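Local coordinates for protein mevalonate kinase, putative (Leishmania major, PDB 2HFS) that probably phosphorylates (R)-mevalonate with ATP to give (R)-5-phosphomevalonate, an early step of isoprenoid and sterol biosynthesis, at residues A[11-25]-A[37-50]. Numbering follows the deposited sequence.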
ATOM      1  N   LYS A  11     -24.412 -14.344   7.986  1.00 12.77           N
ATOM      2  CA  LYS A  11     -23.055 -14.218   8.476  1.00 12.38           C
ATOM      3  C   LYS A  11     -22.143 -14.643   7.334  1.00 11.65           C
ATOM      4  O   LYS A  11     -22.449 -15.622   6.661  1.00 11.42           O
ATOM      5  CB  LYS A  11     -22.889 -15.136   9.700  1.00 13.25           C
ATOM      6  CG  LYS A  11     -21.515 -15.157  10.363  1.00 15.16           C
ATOM      7  CD  LYS A  11     -21.446 -16.275  11.454  1.00 14.03           C
ATOM      8  CE  LYS A  11     -20.149 -16.150  12.269  1.00 17.42           C
ATOM      9  NZ  LYS A  11     -20.085 -17.018  13.510  1.00 20.45           N
ATOM     10  N   THR A  12     -21.035 -13.922   7.107  1.00  9.17           N
ATOM     11  CA  THR A  12     -20.012 -14.394   6.151  1.00  8.64           C
ATOM     12  C   THR A  12     -19.246 -15.610   6.655  1.00  9.46           C
ATOM     13  O   THR A  12     -19.032 -15.762   7.865  1.00  9.60           O
ATOM     14  CB  THR A  12     -19.016 -13.265   5.765  1.00  7.16           C
ATOM     15  OG1 THR A  12     -18.378 -12.753   6.944  1.00  7.22           O
ATOM     16  CG2 THR A  12     -19.763 -12.092   5.168  1.00  7.12           C
ATOM     17  N   THR A  13     -18.843 -16.471   5.715  1.00  8.62           N
ATOM     18  CA  THR A  13     -18.115 -17.708   6.000  1.00  9.82           C
ATOM     19  C   THR A  13     -16.858 -17.818   5.143  1.00  9.29           C
ATOM     20  O   THR A  13     -16.076 -18.769   5.288  1.00  8.84           O
ATOM     21  CB  THR A  13     -18.982 -18.962   5.711  1.00  9.14           C
ATOM     22  OG1 THR A  13     -19.399 -18.957   4.323  1.00 12.56           O
ATOM     23  CG2 THR A  13     -20.287 -18.955   6.520  1.00  9.49           C
ATOM     24  N   GLY A  14     -16.677 -16.859   4.237  1.00  9.99           N
ATOM     25  CA  GLY A  14     -15.518 -16.870   3.341  1.00  9.20           C
ATOM     26  C   GLY A  14     -14.348 -16.161   3.989  1.00 10.55           C
ATOM     27  O   GLY A  14     -14.427 -15.799   5.175  1.00 10.25           O
ATOM     28  N   LYS A  15     -13.283 -15.938   3.215  1.00 10.08           N
ATOM     29  CA  LYS A  15     -12.122 -15.193   3.686  1.00 12.38           C
ATOM     30  C   LYS A  15     -11.956 -13.889   2.877  1.00 11.49           C
ATOM     31  O   LYS A  15     -11.238 -13.837   1.861  1.00 12.58           O
ATOM     32  CB  LYS A  15     -10.862 -16.060   3.651  1.00 13.65           C
ATOM     33  CG  LYS A  15      -9.657 -15.413   4.326  1.00 15.55           C
ATOM     34  CD  LYS A  15      -8.627 -16.448   4.769  1.00 20.70           C
ATOM     35  CE  LYS A  15      -7.448 -15.773   5.443  1.00 21.50           C
ATOM     36  NZ  LYS A  15      -7.810 -15.343   6.817  1.00 23.56           N
ATOM     37  N   ASN A  16     -12.654 -12.851   3.336  1.00 10.54           N
ATOM     38  CA  ASN A  16     -12.736 -11.578   2.629  1.00  7.73           C
ATOM     39  C   ASN A  16     -11.639 -10.652   3.077  1.00  8.25           C
ATOM     40  O   ASN A  16     -11.694 -10.107   4.168  1.00  9.03           O
ATOM     41  CB  ASN A  16     -14.098 -10.943   2.848  1.00  8.07           C
ATOM     42  CG  ASN A  16     -15.202 -11.806   2.319  1.00  8.55           C
ATOM     43  OD1 ASN A  16     -15.300 -12.040   1.105  1.00 11.44           O
ATOM     44  ND2 ASN A  16     -16.005 -12.332   3.217  1.00 10.69           N
ATOM     45  N   ILE A  17     -10.641 -10.489   2.215  1.00  8.40           N
ATOM     46  CA  ILE A  17      -9.448  -9.762   2.600  1.00  8.73           C
ATOM     47  C   ILE A  17      -9.082  -8.669   1.594  1.00  8.73           C
ATOM     48  O   ILE A  17      -9.523  -8.702   0.435  1.00  7.95           O
ATOM     49  CB  ILE A  17      -8.259 -10.750   2.747  1.00  9.12           C
ATOM     50  CG1 ILE A  17      -7.790 -11.235   1.370  1.00  9.50           C
ATOM     51  CG2 ILE A  17      -8.622 -11.931   3.689  1.00  9.55           C
ATOM     52  CD1 ILE A  17      -6.631 -12.210   1.401  1.00 12.54           C
ATOM     53  N   GLY A  18      -8.220  -7.759   2.038  1.00  8.09           N
ATOM     54  CA  GLY A  18      -7.562  -6.765   1.160  1.00  9.70           C
ATOM     55  C   GLY A  18      -6.080  -6.763   1.488  1.00  9.09           C
ATOM     56  O   GLY A  18      -5.714  -6.721   2.663  1.00  7.93           O
ATOM     57  N   TYR A  19      -5.223  -6.853   0.466  1.00  7.02           N
ATOM     58  CA  TYR A  19      -3.777  -6.879   0.704  1.00  7.02           C
ATOM     59  C   TYR A  19      -3.206  -5.507   1.044  1.00  7.52           C
ATOM     60  O   TYR A  19      -3.747  -4.482   0.604  1.00  9.06           O
ATOM     61  CB  TYR A  19      -3.052  -7.460  -0.500  1.00  8.50           C
ATOM     62  CG  TYR A  19      -3.591  -8.790  -0.969  1.00 10.35           C
ATOM     63  CD1 TYR A  19      -3.331  -9.965  -0.263  1.00 13.18           C
ATOM     64  CD2 TYR A  19      -4.387  -8.875  -2.120  1.00 11.88           C
ATOM     65  CE1 TYR A  19      -3.822 -11.197  -0.707  1.00 13.50           C
ATOM     66  CE2 TYR A  19      -4.880 -10.110  -2.567  1.00 11.98           C
ATOM     67  CZ  TYR A  19      -4.578 -11.258  -1.849  1.00 14.10           C
ATOM     68  OH  TYR A  19      -5.071 -12.485  -2.253  1.00 19.45           O
ATOM     69  N   GLY A  20      -2.131  -5.495   1.844  1.00  5.62           N
ATOM     70  CA  GLY A  20      -1.308  -4.295   2.012  1.00 10.11           C
ATOM     71  C   GLY A  20      -0.533  -3.951   0.754  1.00 11.34           C
ATOM     72  O   GLY A  20      -0.575  -4.697  -0.219  1.00  9.47           O
ATOM     73  N   LYS A  21       0.176  -2.821   0.790  1.00 12.27           N
ATOM     74  CA  LYS A  21       0.834  -2.260  -0.393  1.00 13.70           C
ATOM     75  C   LYS A  21       2.147  -1.571  -0.051  1.00 13.62           C
ATOM     76  O   LYS A  21       2.214  -0.809   0.911  1.00 11.50           O
ATOM     77  CB  LYS A  21      -0.079  -1.211  -1.058  1.00 14.35           C
ATOM     78  CG  LYS A  21       0.611  -0.460  -2.216  1.00 18.50           C
ATOM     79  CD  LYS A  21       0.450   1.060  -2.136  1.00 18.31           C
ATOM     80  CE  LYS A  21       0.974   1.666  -0.826  1.00 16.78           C
ATOM     81  NZ  LYS A  21       0.979   3.154  -0.856  1.00 21.53           N
ATOM     82  N   VAL A  22       3.176  -1.809  -0.863  1.00 11.17           N
ATOM     83  CA  VAL A  22       4.377  -0.966  -0.823  1.00 12.14           C
ATOM     84  C   VAL A  22       4.726  -0.512  -2.246  1.00 10.97           C
ATOM     85  O   VAL A  22       4.485  -1.229  -3.200  1.00 12.38           O
ATOM     86  CB  VAL A  22       5.630  -1.654  -0.167  1.00 12.97           C
ATOM     87  CG1 VAL A  22       5.283  -2.267   1.191  1.00 14.35           C
ATOM     88  CG2 VAL A  22       6.243  -2.705  -1.075  1.00 15.73           C
ATOM     89  N   ILE A  23       5.286   0.677  -2.381  1.00 13.40           N
ATOM     90  CA  ILE A  23       5.789   1.092  -3.680  1.00 12.77           C
ATOM     91  C   ILE A  23       7.256   0.708  -3.795  1.00 14.58           C
ATOM     92  O   ILE A  23       8.102   1.187  -3.024  1.00 15.29           O
ATOM     93  CB  ILE A  23       5.572   2.593  -3.902  1.00 12.84           C
ATOM     94  CG1 ILE A  23       4.095   2.942  -3.781  1.00 14.35           C
ATOM     95  CG2 ILE A  23       6.068   2.977  -5.285  1.00 11.08           C
ATOM     96  CD1 ILE A  23       3.838   4.374  -3.417  1.00 19.38           C
ATOM     97  N   LEU A  24       7.557  -0.184  -4.736  1.00 14.37           N
ATOM     98  CA  LEU A  24       8.923  -0.623  -4.944  1.00 13.61           C
ATOM     99  C   LEU A  24       9.706   0.396  -5.750  1.00 13.37           C
ATOM    100  O   LEU A  24      10.838   0.726  -5.400  1.00 14.51           O
ATOM    101  CB  LEU A  24       8.969  -1.992  -5.618  1.00 14.91           C
ATOM    102  CG  LEU A  24       8.499  -3.169  -4.765  1.00 14.89           C
ATOM    103  CD1 LEU A  24       8.839  -4.431  -5.518  1.00 18.74           C
ATOM    104  CD2 LEU A  24       9.162  -3.151  -3.380  1.00 18.23           C
ATOM    105  N   PHE A  25       9.089   0.894  -6.816  1.00 11.91           N
ATOM    106  CA  PHE A  25       9.682   1.943  -7.654  1.00 10.76           C
ATOM    107  C   PHE A  25       8.708   3.025  -8.044  1.00 11.19           C
ATOM    108  O   PHE A  25       7.563   2.746  -8.368  1.00 10.90           O
ATOM    109  CB  PHE A  25      10.238   1.354  -8.953  1.00 11.65           C
ATOM    110  CG  PHE A  25      11.435   0.457  -8.750  1.00 10.14           C
ATOM    111  CD1 PHE A  25      12.729   0.978  -8.847  1.00 10.20           C
ATOM    112  CD2 PHE A  25      11.273  -0.889  -8.466  1.00 10.48           C
ATOM    113  CE1 PHE A  25      13.827   0.181  -8.657  1.00 10.55           C
ATOM    114  CE2 PHE A  25      12.392  -1.711  -8.279  1.00 11.32           C
ATOM    115  CZ  PHE A  25      13.672  -1.170  -8.369  1.00 14.06           C
ATOM    116  N   ILE A  37       6.289   0.693  -9.977  1.00 12.10           N
ATOM    117  CA  ILE A  37       6.080  -0.692  -9.621  1.00 13.18           C
ATOM    118  C   ILE A  37       5.580  -0.695  -8.184  1.00 12.51           C
ATOM    119  O   ILE A  37       6.264  -0.228  -7.263  1.00 10.33           O
ATOM    120  CB  ILE A  37       7.369  -1.558  -9.818  1.00 11.14           C
ATOM    121  CG1 ILE A  37       7.879  -1.480 -11.276  1.00 15.20           C
ATOM    122  CG2 ILE A  37       7.110  -3.026  -9.398  1.00 15.17           C
ATOM    123  CD1 ILE A  37       9.256  -2.192 -11.555  1.00 12.39           C
ATOM    124  N   VAL A  38       4.363  -1.197  -8.023  1.00 12.86           N
ATOM    125  CA  VAL A  38       3.723  -1.321  -6.727  1.00 11.73           C
ATOM    126  C   VAL A  38       3.538  -2.795  -6.388  1.00 13.75           C
ATOM    127  O   VAL A  38       3.266  -3.637  -7.265  1.00 13.03           O
ATOM    128  CB  VAL A  38       2.368  -0.585  -6.680  1.00 14.46           C
ATOM    129  CG1 VAL A  38       1.746  -0.703  -5.301  1.00 13.78           C
ATOM    130  CG2 VAL A  38       2.538   0.884  -7.054  1.00 12.99           C
ATOM    131  N   ALA A  39       3.707  -3.107  -5.112  1.00 12.72           N
ATOM    132  CA  ALA A  39       3.668  -4.477  -4.679  1.00 13.72           C
ATOM    133  C   ALA A  39       2.526  -4.652  -3.703  1.00 15.07           C
ATOM    134  O   ALA A  39       2.501  -4.004  -2.644  1.00 16.12           O
ATOM    135  CB  ALA A  39       4.981  -4.853  -4.061  1.00 15.29           C
ATOM    136  N   GLY A  40       1.567  -5.491  -4.073  1.00 13.06           N
ATOM    137  CA  GLY A  40       0.512  -5.909  -3.154  1.00 13.32           C
ATOM    138  C   GLY A  40       1.012  -7.101  -2.365  1.00 14.43           C
ATOM    139  O   GLY A  40       1.230  -8.184  -2.928  1.00 16.31           O
ATOM    140  N   ILE A  41       1.170  -6.915  -1.054  1.00 10.46           N
ATOM    141  CA  ILE A  41       1.844  -7.909  -0.215  1.00 11.06           C
ATOM    142  C   ILE A  41       0.884  -9.012   0.266  1.00 10.21           C
ATOM    143  O   ILE A  41      -0.342  -8.868   0.144  1.00 12.11           O
ATOM    144  CB  ILE A  41       2.573  -7.212   0.948  1.00  9.38           C
ATOM    145  CG1 ILE A  41       1.620  -6.393   1.826  1.00  9.25           C
ATOM    146  CG2 ILE A  41       3.711  -6.273   0.407  1.00  8.66           C
ATOM    147  CD1 ILE A  41       2.230  -6.074   3.218  1.00 10.14           C
ATOM    148  N   SER A  42       1.421 -10.108   0.794  1.00  9.58           N
ATOM    149  CA  SER A  42       0.570 -11.250   1.192  1.00  9.92           C
ATOM    150  C   SER A  42      -0.276 -10.894   2.382  1.00  8.73           C
ATOM    151  O   SER A  42      -1.383 -11.415   2.551  1.00  8.76           O
ATOM    152  CB  SER A  42       1.421 -12.461   1.609  1.00  9.15           C
ATOM    153  OG  SER A  42       2.184 -12.964   0.547  1.00 15.70           O
ATOM    154  N   GLU A  43       0.298 -10.054   3.234  1.00  7.72           N
ATOM    155  CA  GLU A  43      -0.275  -9.673   4.525  1.00  7.44           C
ATOM    156  C   GLU A  43      -1.493  -8.803   4.291  1.00  7.65           C
ATOM    157  O   GLU A  43      -1.478  -7.950   3.416  1.00  7.61           O
ATOM    158  CB  GLU A  43       0.788  -8.934   5.346  1.00  8.40           C
ATOM    159  CG  GLU A  43       1.882  -9.864   5.890  1.00  9.10           C
ATOM    160  CD  GLU A  43       2.959 -10.328   4.902  1.00 13.56           C
ATOM    161  OE1 GLU A  43       3.117  -9.788   3.788  1.00  9.71           O
ATOM    162  OE2 GLU A  43       3.708 -11.256   5.275  1.00 13.65           O
ATOM    163  N   TYR A  44      -2.550  -9.028   5.057  1.00  7.49           N
ATOM    164  CA  TYR A  44      -3.869  -8.567   4.635  1.00  8.29           C
ATOM    165  C   TYR A  44      -4.696  -8.124   5.807  1.00  7.41           C
ATOM    166  O   TYR A  44      -4.379  -8.423   6.971  1.00  5.67           O
ATOM    167  CB  TYR A  44      -4.603  -9.699   3.898  1.00  9.24           C
ATOM    168  CG  TYR A  44      -4.786 -10.922   4.746  1.00  8.99           C
ATOM    169  CD1 TYR A  44      -5.948 -11.098   5.509  1.00 10.47           C
ATOM    170  CD2 TYR A  44      -3.792 -11.902   4.812  1.00  8.16           C
ATOM    171  CE1 TYR A  44      -6.121 -12.212   6.308  1.00  9.27           C
ATOM    172  CE2 TYR A  44      -3.954 -13.037   5.618  1.00 11.04           C
ATOM    173  CZ  TYR A  44      -5.112 -13.175   6.363  1.00 10.61           C
ATOM    174  OH  TYR A  44      -5.294 -14.281   7.142  1.00  9.85           O
ATOM    175  N   THR A  45      -5.762  -7.400   5.490  1.00  6.69           N
ATOM    176  CA  THR A  45      -6.771  -7.055   6.464  1.00  8.45           C
ATOM    177  C   THR A  45      -8.006  -7.886   6.068  1.00  9.10           C
ATOM    178  O   THR A  45      -8.360  -7.969   4.867  1.00  8.33           O
ATOM    179  CB  THR A  45      -7.069  -5.539   6.378  1.00  9.38           C
ATOM    180  OG1 THR A  45      -5.965  -4.800   6.938  1.00  6.90           O
ATOM    181  CG2 THR A  45      -8.238  -5.156   7.255  1.00 10.76           C
ATOM    182  N   GLU A  46      -8.620  -8.538   7.056  1.00  7.63           N
ATOM    183  CA  GLU A  46      -9.845  -9.324   6.812  1.00  8.75           C
ATOM    184  C   GLU A  46     -11.082  -8.662   7.437  1.00  8.99           C
ATOM    185  O   GLU A  46     -10.991  -8.084   8.534  1.00  8.09           O
ATOM    186  CB  GLU A  46      -9.666 -10.758   7.316  1.00  9.62           C
ATOM    187  CG  GLU A  46     -10.958 -11.577   7.264  1.00 12.08           C
ATOM    188  CD  GLU A  46     -10.790 -13.026   7.689  1.00 15.12           C
ATOM    189  OE1 GLU A  46      -9.885 -13.322   8.499  1.00 18.62           O
ATOM    190  OE2 GLU A  46     -11.583 -13.869   7.204  1.00 19.15           O
ATOM    191  N   CYS A  47     -12.211  -8.710   6.719  1.00  9.29           N
ATOM    192  CA  CYS A  47     -13.496  -8.218   7.214  1.00  9.55           C
ATOM    193  C   CYS A  47     -14.496  -9.382   7.289  1.00 10.80           C
ATOM    194  O   CYS A  47     -14.636 -10.169   6.336  1.00  9.64           O
ATOM    195  CB  CYS A  47     -14.033  -7.073   6.333  1.00 10.39           C
ATOM    196  SG  CYS A  47     -15.733  -6.597   6.740  1.00 11.17           S
ATOM    197  N   ARG A  48     -15.161  -9.498   8.438  1.00 10.75           N
ATOM    198  CA  ARG A  48     -16.241 -10.451   8.650  1.00 12.15           C
ATOM    199  C   ARG A  48     -17.473  -9.632   8.983  1.00 11.87           C
ATOM    200  O   ARG A  48     -17.386  -8.637   9.734  1.00 11.18           O
ATOM    201  CB  ARG A  48     -15.942 -11.374   9.837  1.00 12.22           C
ATOM    202  CG  ARG A  48     -14.828 -12.388   9.656  1.00 12.50           C
ATOM    203  CD  ARG A  48     -14.553 -13.252  10.915  1.00 16.66           C
ATOM    204  NE  ARG A  48     -15.614 -14.237  11.137  1.00 24.18           N
ATOM    205  CZ  ARG A  48     -15.493 -15.378  11.828  1.00 25.76           C
ATOM    206  NH1 ARG A  48     -14.335 -15.720  12.382  1.00 24.70           N
ATOM    207  NH2 ARG A  48     -16.540 -16.188  11.950  1.00 23.42           N
ATOM    208  N   LEU A  49     -18.605 -10.064   8.440  1.00 10.75           N
ATOM    209  CA  LEU A  49     -19.882  -9.404   8.630  1.00  9.71           C
ATOM    210  C   LEU A  49     -20.960 -10.378   9.093  1.00 10.21           C
ATOM    211  O   LEU A  49     -20.939 -11.543   8.731  1.00  9.44           O
ATOM    212  CB  LEU A  49     -20.338  -8.786   7.310  1.00 11.02           C
ATOM    213  CG  LEU A  49     -19.495  -7.658   6.726  1.00  9.55           C
ATOM    214  CD1 LEU A  49     -20.136  -7.263   5.404  1.00  6.57           C
ATOM    215  CD2 LEU A  49     -19.454  -6.453   7.680  1.00  7.21           C
ATOM    216  N   GLU A  50     -21.889  -9.880   9.895  1.00 10.50           N
ATOM    217  CA  GLU A  50     -23.128 -10.588  10.173  1.00 10.96           C
ATOM    218  C   GLU A  50     -24.260  -9.618  10.452  1.00 11.19           C
ATOM    219  O   GLU A  50     -24.028  -8.478  10.857  1.00 10.68           O
ATOM    220  CB  GLU A  50     -22.944 -11.537  11.334  1.00 12.92           C
ATOM    221  CG  GLU A  50     -22.453 -10.865  12.597  1.00 15.61           C
ATOM    222  CD  GLU A  50     -22.259 -11.892  13.679  1.00 17.65           C
ATOM    223  OE1 GLU A  50     -21.252 -12.625  13.626  1.00 18.63           O
ATOM    224  OE2 GLU A  50     -23.135 -11.984  14.548  1.00 17.08           O
TER
HETATM  225  O   HOH W   1     -21.964 -14.982  15.040  1.00 28.02           O
HETATM  226  O   HOH W   2     -18.424 -13.981   9.955  1.00 16.68           O
HETATM  227  O   HOH W   3     -14.054 -12.820   5.883  1.00 18.75           O
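Y44 meets I17 with the near part of its ring and K15 with its outer end; its side chain rises from the face of the sheet that also carries I17 and E46, where strand 17-25 pairs antiparallel with 43-50. Y44 CB rests 3.4 Å from G18 O; with CG set between the backbone N and the carbonyl carbon (chi1 59°), the ring turns toward I17, whose CG2 comes obliquely to within 3.3 Å of Y44 CD1. Farther out, CE1 and CZ lie near the ammonium of K15, and at the tip Y44 OH accepts a hydrogen bond of 2.8 Å from K15 NZ. The same NZ makes a weaker salt bridge to E46 OE1, so the lysine, bent at its last torsion, links two side chains.

In the loop 11-16, a separate pairing, T12 grips L49 twice: T12 N donates to L49 O, and L49 N donates almost straight (171°) to T12 OG1. Between Y19 and K21 the register slips by two at a beta bulge, where G20 N donates to E43 O and G20 O receives I41 N from above its carbonyl plane. A classic bulge follows, L24 N and F25 N both donating to I37 O, while F25 CD2 packs 3.9 Å from I37 CD1. Beyond this pair, F25 reaches helices 216-239 and 242-258, and K21 salt-bridges D158. Strands 17-25 and 36-52, the latter cornering at S42, form a twice-bulged beta hairpin in this GHMP kinase's mixed sheet.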